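Local coordinates for uncharacterized protein GSU0716 (PDB 3BIJ), which is of unknown function but is probably a caspase-like cysteine endopeptidase, at residues Lys3-Leu9 with Asp75-Tyr81; Ala55-Ile61 with Leu105-Leu110; Ser132-His136 with Asn211-Gln215; Gln226-Val230 with Ala246-Met251. One frame throughout, in Å; residues are numbered along the deposited sequence.

Contact 1: residues Lys3-Leu9 with Asp75-Tyr81; sequences KGIALAL and DIFMLSY
A salt bridge joins the residues just before the two strands: Lys3 NZ lies 3.0 Å from Asp75 OD2, while Lys3 N donates to Asp75 OD1 at 3.0 Å; OD2 also accepts from Gly72 N. Strands 4-9 and 76-81 then run parallel (8°, axes 4.6 Å apart), in register from Gly4-Ile76 to Leu9-Tyr81. The ladder runs Ile76 N to Lys3 O (3.2 Å), Ile5 N to Ile76 O (3.2 Å), Met78 N to Ile5 O (2.8 Å), Leu7 N to Met78 O (2.7 Å), Ser80 N to Leu7 O (3.0 Å) and Leu9 N to Ser80 O (3.0 Å). A water links Leu9 O (2.7 Å) to Ser80 OG (2.6 Å). This pair belongs to the caspase-type sheet, where the 46-51 to 76-89 beta-alpha-beta crossover passes over strand 4-10. Helix 57-70 covers Ile5, Leu7 and Phe77 (chi1 t); Leu7 CB is 4.0 Å from Leu79 CD1. On the other face, beneath helix 29-42, Ala6 CB meets the CB of selenomethionine Met78 at 3.9 Å.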
loop_
_atom_site.group_PDB
_atom_site.type_symbol
_atom_site.label_atom_id
_atom_site.label_comp_id
_atom_site.label_asym_id
_atom_site.label_seq_id
_atom_site.Cartn_x
_atom_site.Cartn_y
_atom_site.Cartn_z
ATOM N N LYS A 3 11.218 14.137 -49.683
ATOM C CA LYS A 3 12.288 13.379 -49.030
ATOM C C LYS A 3 12.158 13.480 -47.509
ATOM O O LYS A 3 11.163 14.005 -47.006
ATOM C CB LYS A 3 13.657 13.887 -49.496
ATOM C CG LYS A 3 13.794 15.400 -49.452
ATOM C CD LYS A 3 15.035 15.862 -50.180
ATOM C CE LYS A 3 15.111 17.378 -50.209
ATOM N NZ LYS A 3 14.055 17.956 -51.085
ATOM N N GLY A 4 13.150 12.996 -46.768
ATOM C CA GLY A 4 13.034 13.067 -45.323
ATOM C C GLY A 4 14.331 13.021 -44.541
ATOM O O GLY A 4 15.240 12.261 -44.875
ATOM N N ILE A 5 14.412 13.845 -43.497
ATOM C CA ILE A 5 15.588 13.903 -42.637
ATOM C C ILE A 5 15.145 13.672 -41.200
ATOM O O ILE A 5 14.233 14.329 -40.704
ATOM C CB ILE A 5 16.298 15.278 -42.705
ATOM C CG1 ILE A 5 16.887 15.496 -44.093
ATOM C CG2 ILE A 5 17.369 15.359 -41.618
ATOM C CD1 ILE A 5 17.500 16.858 -44.288
ATOM N N ALA A 6 15.811 12.742 -40.534
ATOM C CA ALA A 6 15.490 12.420 -39.163
ATOM C C ALA A 6 16.692 12.665 -38.250
ATOM O O ALA A 6 17.846 12.475 -38.654
ATOM C CB ALA A 6 15.043 10.961 -39.072
ATOM N N LEU A 7 16.401 13.084 -37.020
ATOM C CA LEU A 7 17.413 13.345 -35.998
ATOM C C LEU A 7 16.997 12.600 -34.720
ATOM O O LEU A 7 16.060 13.009 -34.037
ATOM C CB LEU A 7 17.496 14.841 -35.687
ATOM C CG LEU A 7 18.861 15.443 -35.344
ATOM C CD1 LEU A 7 18.648 16.757 -34.592
ATOM C CD2 LEU A 7 19.683 14.496 -34.514
ATOM N N ALA A 8 17.688 11.510 -34.407
ATOM C CA ALA A 8 17.378 10.725 -33.223
ATOM C C ALA A 8 18.360 11.118 -32.131
ATOM O O ALA A 8 19.572 10.978 -32.296
ATOM C CB ALA A 8 17.496 9.226 -33.533
ATOM N N LEU A 9 17.829 11.620 -31.022
ATOM C CA LEU A 9 18.647 12.043 -29.901
ATOM C C LEU A 9 18.393 11.142 -28.715
ATOM O O LEU A 9 17.247 10.838 -28.388
ATOM C CB LEU A 9 18.308 13.474 -29.504
ATOM C CG LEU A 9 18.414 14.559 -30.584
ATOM C CD1 LEU A 9 17.965 15.896 -30.007
ATOM C CD2 LEU A 9 19.849 14.650 -31.081
ATOM N N ASP A 75 8.611 18.049 -48.178
ATOM C CA ASP A 75 9.493 17.168 -47.442
ATOM C C ASP A 75 9.006 17.016 -46.010
ATOM O O ASP A 75 7.979 17.582 -45.626
ATOM C CB ASP A 75 10.921 17.708 -47.460
ATOM C CG ASP A 75 11.430 17.963 -48.868
ATOM O OD1 ASP A 75 11.134 17.145 -49.764
ATOM O OD2 ASP A 75 12.134 18.976 -49.068
ATOM N N ILE A 76 9.750 16.252 -45.218
ATOM C CA ILE A 76 9.388 16.023 -43.829
ATOM C C ILE A 76 10.601 15.820 -42.912
ATOM O O ILE A 76 11.506 15.036 -43.201
ATOM C CB ILE A 76 8.474 14.799 -43.712
ATOM C CG1 ILE A 76 8.194 14.501 -42.230
ATOM C CG2 ILE A 76 9.121 13.590 -44.392
ATOM C CD1 ILE A 76 7.227 13.351 -41.995
ATOM N N PHE A 77 10.599 16.532 -41.796
ATOM C CA PHE A 77 11.666 16.443 -40.818
ATOM C C PHE A 77 11.166 15.676 -39.599
ATOM O O PHE A 77 10.074 15.938 -39.098
ATOM C CB PHE A 77 12.101 17.840 -40.394
ATOM C CG PHE A 77 13.123 17.844 -39.304
ATOM C CD1 PHE A 77 14.361 17.256 -39.496
ATOM C CD2 PHE A 77 12.855 18.447 -38.082
ATOM C CE1 PHE A 77 15.325 17.266 -38.483
ATOM C CE2 PHE A 77 13.811 18.465 -37.061
ATOM C CZ PHE A 77 15.046 17.875 -37.265
HETATM N N MSE A 78 11.959 14.722 -39.129
HETATM C CA MSE A 78 11.584 13.949 -37.964
HETATM C C MSE A 78 12.587 14.149 -36.837
HETATM O O MSE A 78 13.792 13.944 -37.020
HETATM C CB MSE A 78 11.517 12.466 -38.294
HETATM C CG MSE A 78 10.920 11.655 -37.180
HETATM SE SE MSE A 78 11.118 9.777 -37.406
HETATM C CE MSE A 78 11.846 9.340 -35.681
ATOM N N LEU A 79 12.087 14.536 -35.669
ATOM C CA LEU A 79 12.935 14.745 -34.499
ATOM C C LEU A 79 12.445 13.900 -33.338
ATOM O O LEU A 79 11.317 14.064 -32.886
ATOM C CB LEU A 79 12.921 16.217 -34.080
ATOM C CG LEU A 79 13.622 16.598 -32.766
ATOM C CD1 LEU A 79 15.065 16.107 -32.762
ATOM C CD2 LEU A 79 13.591 18.125 -32.612
ATOM N N SER A 80 13.285 12.991 -32.865
ATOM C CA SER A 80 12.909 12.162 -31.735
ATOM C C SER A 80 13.912 12.468 -30.636
ATOM O O SER A 80 15.076 12.741 -30.923
ATOM C CB SER A 80 12.950 10.673 -32.086
ATOM O OG SER A 80 14.269 10.253 -32.358
ATOM N N TYR A 81 13.460 12.436 -29.385
ATOM C CA TYR A 81 14.330 12.740 -28.261
ATOM C C TYR A 81 14.020 11.948 -27.008
ATOM O O TYR A 81 12.873 11.875 -26.563
ATOM C CB TYR A 81 14.259 14.240 -27.923
ATOM C CG TYR A 81 14.913 14.640 -26.604
ATOM C CD1 TYR A 81 14.178 14.708 -25.413
ATOM C CD2 TYR A 81 16.274 14.926 -26.545
ATOM C CE1 TYR A 81 14.793 15.050 -24.201
ATOM C CE2 TYR A 81 16.900 15.261 -25.346
ATOM C CZ TYR A 81 16.158 15.321 -24.177
ATOM O OH TYR A 81 16.782 15.642 -22.990
HETATM O O HOH W 1 15.430 9.665 -30.074
#

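Contact 2: residues Ala55-Ile61 with Leu105-Leu110; sequences ATRAKVI and LFDGEL
One backbone hydrogen bond pins the turn 105-108 to the entrance of a helix: Phe106 N donates to Ala55 O at 3.2 Å. Thr56 (chi1 p) sits at the N-cap of the helix starting at Arg57, its OG1 accepting from Lys59 N at 3.2 Å; the first helical backbone bond follows, Val60 N to Thr56 O (3.0 Å). Opposite, Phe106 and Asp107 take helical backbone angles and Gly108 is extended (171/-164), so the chain reverses with a weak bond from Leu105 N to Gly108 O (2.8 Å). The Arg57 side chain (m, t, p) leaves sideways and its end swings to the 108-110 backbone. Its NH1 makes a weak hydrogen bond to Glu109 O at 2.9 Å, and NH2 forms a salt bridge with Glu114.

Among the van der Waals contacts, Thr56 CB meets Asp107 CB at 3.6 Å; the nearest pair of CA atoms, Thr56 and Asp107, is 4.7 Å apart. The apolar layer lies one helical turn on: Val60 CG2 touches Leu105 CD1 at 3.9 Å, and Ile61 CG1 reaches Leu110 CD1 (Leu110 chi1 t, chi2 p) at 4.1 Å. The turn is that of the antiparallel hairpin formed by strands 99-104 and 109-111, so the contact lays the start of helix 57-70 against a hairpin of the main sheet, with helix 180-189 touching Arg57 and strand 46-51 packing against Ala55.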
loop_
_atom_site.group_PDB
_atom_site.type_symbol
_atom_site.label_atom_id
_atom_site.label_comp_id
_atom_site.label_asym_id
_atom_site.label_seq_id
_atom_site.Cartn_x
_atom_site.Cartn_y
_atom_site.Cartn_z
ATOM N N ALA A 55 25.201 14.376 -28.139
ATOM C CA ALA A 55 24.025 15.250 -28.149
ATOM C C ALA A 55 24.261 16.549 -27.397
ATOM O O ALA A 55 23.704 16.763 -26.325
ATOM C CB ALA A 55 22.823 14.517 -27.559
ATOM N N THR A 56 25.073 17.427 -27.973
ATOM C CA THR A 56 25.371 18.699 -27.332
ATOM C C THR A 56 24.525 19.832 -27.891
ATOM O O THR A 56 23.878 19.675 -28.920
ATOM C CB THR A 56 26.825 19.084 -27.538
ATOM O OG1 THR A 56 27.017 19.472 -28.904
ATOM C CG2 THR A 56 27.727 17.912 -27.217
ATOM N N ARG A 57 24.535 20.976 -27.212
ATOM C CA ARG A 57 23.779 22.127 -27.676
ATOM C C ARG A 57 24.205 22.453 -29.109
ATOM O O ARG A 57 23.378 22.487 -30.018
ATOM C CB ARG A 57 24.025 23.341 -26.773
ATOM C CG ARG A 57 23.249 23.360 -25.461
ATOM C CD ARG A 57 23.612 24.597 -24.638
ATOM N NE ARG A 57 23.417 25.813 -25.411
ATOM C CZ ARG A 57 22.227 26.323 -25.691
ATOM N NH1 ARG A 57 21.129 25.725 -25.247
ATOM N NH2 ARG A 57 22.131 27.409 -26.441
ATOM N N ALA A 58 25.501 22.670 -29.315
ATOM C CA ALA A 58 26.020 23.006 -30.644
ATOM C C ALA A 58 25.573 22.052 -31.753
ATOM O O ALA A 58 24.989 22.494 -32.742
ATOM C CB ALA A 58 27.542 23.074 -30.603
ATOM N N LYS A 59 25.844 20.756 -31.586
ATOM C CA LYS A 59 25.470 19.749 -32.583
ATOM C C LYS A 59 23.974 19.646 -32.875
ATOM O O LYS A 59 23.576 19.563 -34.040
ATOM C CB LYS A 59 26.000 18.370 -32.181
ATOM C CG LYS A 59 27.508 18.227 -32.278
ATOM C CD LYS A 59 27.920 16.764 -32.138
ATOM C CE LYS A 59 29.440 16.602 -32.087
ATOM N NZ LYS A 59 29.860 15.190 -31.834
ATOM N N VAL A 60 23.153 19.638 -31.825
ATOM C CA VAL A 60 21.706 19.555 -31.987
ATOM C C VAL A 60 21.180 20.789 -32.721
ATOM O O VAL A 60 20.420 20.660 -33.673
ATOM C CB VAL A 60 20.989 19.435 -30.613
ATOM C CG1 VAL A 60 19.489 19.583 -30.793
ATOM C CG2 VAL A 60 21.304 18.092 -29.973
ATOM N N ILE A 61 21.591 21.979 -32.284
ATOM C CA ILE A 61 21.142 23.224 -32.907
ATOM C C ILE A 61 21.547 23.265 -34.366
ATOM O O ILE A 61 20.757 23.633 -35.234
ATOM C CB ILE A 61 21.726 24.445 -32.183
ATOM C CG1 ILE A 61 21.145 24.524 -30.769
ATOM C CG2 ILE A 61 21.407 25.713 -32.941
ATOM C CD1 ILE A 61 21.845 25.523 -29.872
ATOM N N LEU A 105 20.486 18.535 -22.428
ATOM C CA LEU A 105 21.466 18.003 -23.348
ATOM C C LEU A 105 22.766 17.822 -22.569
ATOM O O LEU A 105 22.919 18.332 -21.459
ATOM C CB LEU A 105 21.616 18.936 -24.564
ATOM C CG LEU A 105 20.342 19.053 -25.438
ATOM C CD1 LEU A 105 20.623 19.898 -26.640
ATOM C CD2 LEU A 105 19.864 17.670 -25.883
ATOM N N PHE A 106 23.695 17.069 -23.134
ATOM C CA PHE A 106 24.951 16.785 -22.452
ATOM C C PHE A 106 25.696 18.057 -22.114
ATOM O O PHE A 106 26.172 18.248 -20.992
ATOM C CB PHE A 106 25.805 15.878 -23.341
ATOM C CG PHE A 106 26.990 15.280 -22.641
ATOM C CD1 PHE A 106 28.184 15.990 -22.541
ATOM C CD2 PHE A 106 26.911 14.006 -22.077
ATOM C CE1 PHE A 106 29.274 15.448 -21.893
ATOM C CE2 PHE A 106 28.001 13.451 -21.424
ATOM C CZ PHE A 106 29.186 14.172 -21.331
ATOM N N ASP A 107 25.769 18.929 -23.103
ATOM C CA ASP A 107 26.444 20.217 -22.999
ATOM C C ASP A 107 25.798 21.152 -21.957
ATOM O O ASP A 107 26.488 21.858 -21.217
ATOM C CB ASP A 107 26.407 20.866 -24.386
ATOM C CG ASP A 107 27.605 21.705 -24.658
ATOM O OD1 ASP A 107 28.622 21.506 -23.943
ATOM O OD2 ASP A 107 27.537 22.551 -25.593
ATOM N N GLY A 108 24.467 21.157 -21.933
ATOM C CA GLY A 108 23.713 22.005 -21.036
ATOM C C GLY A 108 22.245 21.919 -21.432
ATOM O O GLY A 108 21.849 21.018 -22.181
ATOM N N GLU A 109 21.426 22.854 -20.963
ATOM C CA GLU A 109 20.001 22.807 -21.282
ATOM C C GLU A 109 19.610 23.626 -22.499
ATOM O O GLU A 109 20.132 24.710 -22.731
ATOM C CB GLU A 109 19.169 23.265 -20.081
ATOM C CG GLU A 109 19.436 22.456 -18.836
ATOM C CD GLU A 109 18.750 23.012 -17.625
ATOM O OE1 GLU A 109 17.504 22.998 -17.593
ATOM O OE2 GLU A 109 19.456 23.466 -16.704
ATOM N N LEU A 110 18.684 23.090 -23.279
ATOM C CA LEU A 110 18.207 23.773 -24.461
ATOM C C LEU A 110 16.832 24.273 -24.075
ATOM O O LEU A 110 15.926 23.472 -23.891
ATOM C CB LEU A 110 18.107 22.786 -25.625
ATOM C CG LEU A 110 17.585 23.317 -26.958
ATOM C CD1 LEU A 110 18.576 24.306 -27.545
ATOM C CD2 LEU A 110 17.359 22.168 -27.901
#

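Contact 3: residues Ser132-His136 with Asn211-Gln215; sequences SDSCH and NQLSQ
Ser132 leads in on strand 127-133, out of reach of 211-215, and the chain then bends at Asp133, the centre of an inverse gamma turn (phi/psi -90/70) with a weak bond from Ser134 N to Ser132 O at 3.0 Å. The Asp133 carboxylate (chi1 t) is bridged to Gln215 by a water, which donates to Asp133 OD1 (2.6 Å) and to Gln215 O (2.9 Å); Asp133 OD2 is hydrogen-bonded to Thr224. Ser134 is extended and its side chain turns away, with OG bonded to Gly83 O, but Ser134 O accepts from Ser214 OG (Ser214 chi1 m) at 2.8 Å. Cys135, also extended (-156/-178), points back to the loop with chi1 p. Asp133 to His136 reads Asp-Ser-Cys-His, the sequence that in metacaspases carries the nucleophilic cysteine after this strand, and the placement here is consistent with that role. Ser214 N donates a nearly linear hydrogen bond (176°) to Cys135 SG at 3.2 Å. The sulfur also packs on Leu213 CD2 at 3.6 Å, and the CA atoms of Cys135 and Leu213 are the nearest pair, 5.2 Å apart. His136 turns its ring away, while its O lies 3.3 Å from Leu213 CD2. Lys142 NZ donates to both His136 O and Gln212 O, and Gln212 NE2 reaches Pro253 O of the second subunit.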
loop_
_atom_site.group_PDB
_atom_site.type_symbol
_atom_site.label_atom_id
_atom_site.label_comp_id
_atom_site.label_asym_id
_atom_site.label_seq_id
_atom_site.Cartn_x
_atom_site.Cartn_y
_atom_site.Cartn_z
ATOM N N SER A 132 8.989 13.118 -28.288
ATOM C CA SER A 132 9.745 13.478 -27.099
ATOM C C SER A 132 9.378 12.544 -25.953
ATOM O O SER A 132 8.366 12.757 -25.292
ATOM C CB SER A 132 9.447 14.930 -26.710
ATOM O OG SER A 132 10.155 15.317 -25.537
ATOM N N ASP A 133 10.185 11.505 -25.730
ATOM C CA ASP A 133 9.929 10.553 -24.646
ATOM C C ASP A 133 10.651 11.104 -23.436
ATOM O O ASP A 133 11.661 10.560 -22.986
ATOM C CB ASP A 133 10.471 9.158 -24.982
ATOM C CG ASP A 133 10.006 8.100 -23.994
ATOM O OD1 ASP A 133 9.469 8.480 -22.930
ATOM O OD2 ASP A 133 10.185 6.890 -24.276
ATOM N N SER A 134 10.120 12.205 -22.927
ATOM C CA SER A 134 10.704 12.891 -21.787
ATOM C C SER A 134 9.580 13.557 -20.984
ATOM O O SER A 134 8.408 13.457 -21.347
ATOM C CB SER A 134 11.691 13.944 -22.302
ATOM O OG SER A 134 12.371 14.581 -21.250
ATOM N N CYS A 135 9.947 14.240 -19.903
ATOM C CA CYS A 135 8.977 14.914 -19.049
ATOM C C CYS A 135 9.645 16.059 -18.297
ATOM O O CYS A 135 10.835 16.315 -18.476
ATOM C CB CYS A 135 8.400 13.924 -18.048
ATOM S SG CYS A 135 9.642 13.284 -16.926
ATOM N N HIS A 136 8.876 16.741 -17.451
ATOM C CA HIS A 136 9.399 17.865 -16.675
ATOM C C HIS A 136 8.953 17.774 -15.227
ATOM O O HIS A 136 7.882 17.252 -14.945
ATOM C CB HIS A 136 8.920 19.180 -17.285
ATOM C CG HIS A 136 9.477 19.436 -18.649
ATOM N ND1 HIS A 136 10.789 19.805 -18.859
ATOM C CD2 HIS A 136 8.919 19.315 -19.879
ATOM C CE1 HIS A 136 11.016 19.900 -20.157
ATOM N NE2 HIS A 136 9.898 19.606 -20.798
ATOM N N ASN A 211 1.146 17.263 -16.536
ATOM C CA ASN A 211 0.992 16.974 -15.122
ATOM C C ASN A 211 1.482 15.567 -14.817
ATOM O O ASN A 211 1.240 15.041 -13.734
ATOM C CB ASN A 211 -0.470 17.097 -14.687
ATOM C CG ASN A 211 -1.368 16.067 -15.345
ATOM O OD1 ASN A 211 -2.433 15.744 -14.821
ATOM N ND2 ASN A 211 -0.950 15.555 -16.502
ATOM N N GLN A 212 2.161 14.942 -15.773
ATOM C CA GLN A 212 2.661 13.589 -15.543
ATOM C C GLN A 212 4.171 13.527 -15.712
ATOM O O GLN A 212 4.811 14.533 -16.001
ATOM C CB GLN A 212 1.994 12.598 -16.499
ATOM C CG GLN A 212 0.487 12.516 -16.356
ATOM C CD GLN A 212 -0.121 11.631 -17.404
ATOM O OE1 GLN A 212 0.237 11.726 -18.577
ATOM N NE2 GLN A 212 -1.047 10.761 -16.998
ATOM N N LEU A 213 4.729 12.340 -15.505
ATOM C CA LEU A 213 6.161 12.123 -15.657
ATOM C C LEU A 213 6.333 10.947 -16.587
ATOM O O LEU A 213 5.469 10.067 -16.637
ATOM C CB LEU A 213 6.816 11.797 -14.319
ATOM C CG LEU A 213 7.010 12.928 -13.314
ATOM C CD1 LEU A 213 7.772 12.370 -12.141
ATOM C CD2 LEU A 213 7.780 14.094 -13.945
ATOM N N SER A 214 7.443 10.932 -17.323
ATOM C CA SER A 214 7.733 9.850 -18.266
ATOM C C SER A 214 8.689 8.847 -17.659
ATOM O O SER A 214 9.768 9.205 -17.192
ATOM C CB SER A 214 8.328 10.404 -19.562
ATOM O OG SER A 214 7.333 11.043 -20.329
ATOM N N GLN A 215 8.300 7.584 -17.692
ATOM C CA GLN A 215 9.113 6.540 -17.106
ATOM C C GLN A 215 10.245 6.034 -17.997
ATOM O O GLN A 215 10.069 5.830 -19.195
ATOM C CB GLN A 215 8.208 5.391 -16.694
ATOM C CG GLN A 215 8.834 4.476 -15.700
ATOM C CD GLN A 215 7.823 3.552 -15.061
ATOM O OE1 GLN A 215 6.873 4.005 -14.405
ATOM N NE2 GLN A 215 8.020 2.240 -15.242
HETATM O O HOH W 2 8.359 6.825 -21.249
#

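Contact 4: residues Gln226-Val230 with Ala246-Met251; sequences QLLRV and AIVRRM
Val230 (chi1 m) rests on the helix opposite it, its CG2 3.6 Å from Ile247 CG1 and its CG1 3.5 Å from Arg250 CD. Ile247 (m, t) lies along helix 226-230: its CD1 is 3.8 Å from Leu227 CA and 4.0 Å from Leu227 CB, and its CG2 is 4.1 Å from Gln226 CB. The CA atoms of Gln226 and Ile247 are the nearest such pair across the helices, 6.1 Å apart. The axes of helices 226-230 and 246-250 pass 9.3 Å apart and cross at +122°. Where the second helix gives way to loop, the SE of selenomethionine Met251 (m, m, m) lies 3.7 Å from Gln226 CG.

Arg250 (m, t, p) stretches across to the first helix, and its NH2 comes within 3.0 Å of Arg229 CD and 4.0 Å of Arg229 NH2. These like charges share a counter-ion, because both NH2 groups form salt bridges with Asp97 of the third subunit. The arrangement thus joins helix packing to an assembly interface. Within the chain it pairs helix 222-231 with helix 240-250, whose Phe243 also touches Leu227 and Val230, and Leu227 and Leu228 also carry helix 222-231 against helix 29-42.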
loop_
_atom_site.group_PDB
_atom_site.type_symbol
_atom_site.label_atom_id
_atom_site.label_comp_id
_atom_site.label_asym_id
_atom_site.label_seq_id
_atom_site.Cartn_x
_atom_site.Cartn_y
_atom_site.Cartn_z
ATOM N N GLN A 226 6.100 1.114 -26.049
ATOM C CA GLN A 226 4.779 0.836 -26.577
ATOM C C GLN A 226 4.631 1.344 -28.002
ATOM O O GLN A 226 3.833 0.809 -28.782
ATOM C CB GLN A 226 3.705 1.439 -25.687
ATOM C CG GLN A 226 3.665 0.772 -24.342
ATOM C CD GLN A 226 3.474 -0.724 -24.446
ATOM O OE1 GLN A 226 4.097 -1.492 -23.717
ATOM N NE2 GLN A 226 2.603 -1.150 -25.348
ATOM N N LEU A 227 5.387 2.381 -28.350
ATOM C CA LEU A 227 5.329 2.890 -29.712
ATOM C C LEU A 227 5.833 1.743 -30.600
ATOM O O LEU A 227 5.183 1.376 -31.574
ATOM C CB LEU A 227 6.209 4.149 -29.861
ATOM C CG LEU A 227 6.330 4.873 -31.215
ATOM C CD1 LEU A 227 6.899 6.300 -31.039
ATOM C CD2 LEU A 227 7.226 4.059 -32.121
ATOM N N LEU A 228 6.971 1.153 -30.245
ATOM C CA LEU A 228 7.510 0.046 -31.026
ATOM C C LEU A 228 6.577 -1.161 -31.040
ATOM O O LEU A 228 6.494 -1.888 -32.031
ATOM C CB LEU A 228 8.873 -0.377 -30.479
ATOM C CG LEU A 228 9.922 0.728 -30.521
ATOM C CD1 LEU A 228 11.179 0.298 -29.771
ATOM C CD2 LEU A 228 10.222 1.063 -31.947
ATOM N N ARG A 229 5.862 -1.384 -29.948
ATOM C CA ARG A 229 4.967 -2.534 -29.912
ATOM C C ARG A 229 3.754 -2.414 -30.855
ATOM O O ARG A 229 3.359 -3.403 -31.468
ATOM C CB ARG A 229 4.519 -2.811 -28.469
ATOM C CG ARG A 229 3.449 -3.892 -28.351
ATOM C CD ARG A 229 3.640 -4.824 -27.156
ATOM N NE ARG A 229 4.551 -5.915 -27.464
ATOM C CZ ARG A 229 4.501 -7.114 -26.889
ATOM N NH1 ARG A 229 5.371 -8.060 -27.222
ATOM N NH2 ARG A 229 3.572 -7.376 -25.984
ATOM N N VAL A 230 3.166 -1.224 -30.982
ATOM C CA VAL A 230 2.019 -1.073 -31.877
ATOM C C VAL A 230 2.526 -0.939 -33.300
ATOM O O VAL A 230 1.870 -1.360 -34.239
ATOM C CB VAL A 230 1.155 0.173 -31.545
ATOM C CG1 VAL A 230 0.723 0.142 -30.091
ATOM C CG2 VAL A 230 1.929 1.440 -31.839
ATOM N N ALA A 246 -3.862 4.080 -30.286
ATOM C CA ALA A 246 -3.509 2.687 -30.013
ATOM C C ALA A 246 -2.415 2.594 -28.943
ATOM O O ALA A 246 -2.357 1.631 -28.181
ATOM C CB ALA A 246 -3.045 1.998 -31.303
ATOM N N ILE A 247 -1.544 3.592 -28.890
ATOM C CA ILE A 247 -0.480 3.581 -27.905
ATOM C C ILE A 247 -1.043 3.928 -26.537
ATOM O O ILE A 247 -0.894 3.153 -25.598
ATOM C CB ILE A 247 0.638 4.571 -28.276
ATOM C CG1 ILE A 247 1.296 4.119 -29.576
ATOM C CG2 ILE A 247 1.670 4.651 -27.165
ATOM C CD1 ILE A 247 2.305 5.072 -30.113
ATOM N N VAL A 248 -1.698 5.081 -26.426
ATOM C CA VAL A 248 -2.268 5.484 -25.149
ATOM C C VAL A 248 -3.150 4.388 -24.555
ATOM O O VAL A 248 -3.214 4.229 -23.345
ATOM C CB VAL A 248 -3.093 6.791 -25.261
ATOM C CG1 VAL A 248 -2.280 7.859 -25.964
ATOM C CG2 VAL A 248 -4.392 6.534 -25.973
ATOM N N ARG A 249 -3.809 3.620 -25.405
ATOM C CA ARG A 249 -4.679 2.565 -24.927
ATOM C C ARG A 249 -3.927 1.549 -24.080
ATOM O O ARG A 249 -4.488 0.981 -23.148
ATOM C CB ARG A 249 -5.334 1.857 -26.112
ATOM C CG ARG A 249 -6.827 1.611 -25.954
ATOM C CD ARG A 249 -7.568 2.928 -25.705
ATOM N NE ARG A 249 -9.026 2.752 -25.701
ATOM C CZ ARG A 249 -9.740 2.443 -26.779
ATOM N NH1 ARG A 249 -9.131 2.280 -27.952
ATOM N NH2 ARG A 249 -11.054 2.296 -26.681
ATOM N N ARG A 250 -2.654 1.340 -24.401
ATOM C CA ARG A 250 -1.802 0.376 -23.705
ATOM C C ARG A 250 -1.059 0.956 -22.506
ATOM O O ARG A 250 -0.617 0.225 -21.625
ATOM C CB ARG A 250 -0.784 -0.186 -24.694
ATOM C CG ARG A 250 -1.416 -0.719 -25.974
ATOM C CD ARG A 250 -0.363 -1.125 -26.990
ATOM N NE ARG A 250 0.460 -2.243 -26.514
ATOM C CZ ARG A 250 0.040 -3.500 -26.428
ATOM N NH1 ARG A 250 -1.200 -3.826 -26.786
ATOM N NH2 ARG A 250 0.865 -4.428 -25.982
HETATM N N MSE A 251 -0.932 2.278 -22.491
HETATM C CA MSE A 251 -0.231 3.020 -21.456
HETATM C C MSE A 251 -0.995 3.146 -20.152
HETATM O O MSE A 251 -2.214 3.232 -20.144
HETATM C CB MSE A 251 0.067 4.417 -21.970
HETATM C CG MSE A 251 0.990 4.456 -23.172
HETATM SE SE MSE A 251 2.817 3.942 -22.703
HETATM C CE MSE A 251 3.372 5.552 -21.784
#

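Overall arrangement
From the N terminus, contact 1 closes first, bringing strand 76-89 back beside strand 4-10. Contact 2 crosses it: its first segment lies inside that loop, while its second comes from the hairpin beyond strand 76-89. The two touch where Leu9 CD2 meets Val60 CG2 and Tyr81 CE2 meets Leu105 CD2, each at 3.9 Å. Contacts 3 and 4 follow in series. Contact 3 ties the end of strand 127-133, the neighbour of strand 76-89, to the loop after strand 201-206; Tyr81 O and Asp133 N, 2.8 Å apart, connect it to contact 1. Contact 4 closes a short loop between two helices, about 15 Å from contact 3 between centres; both touch the second subunit.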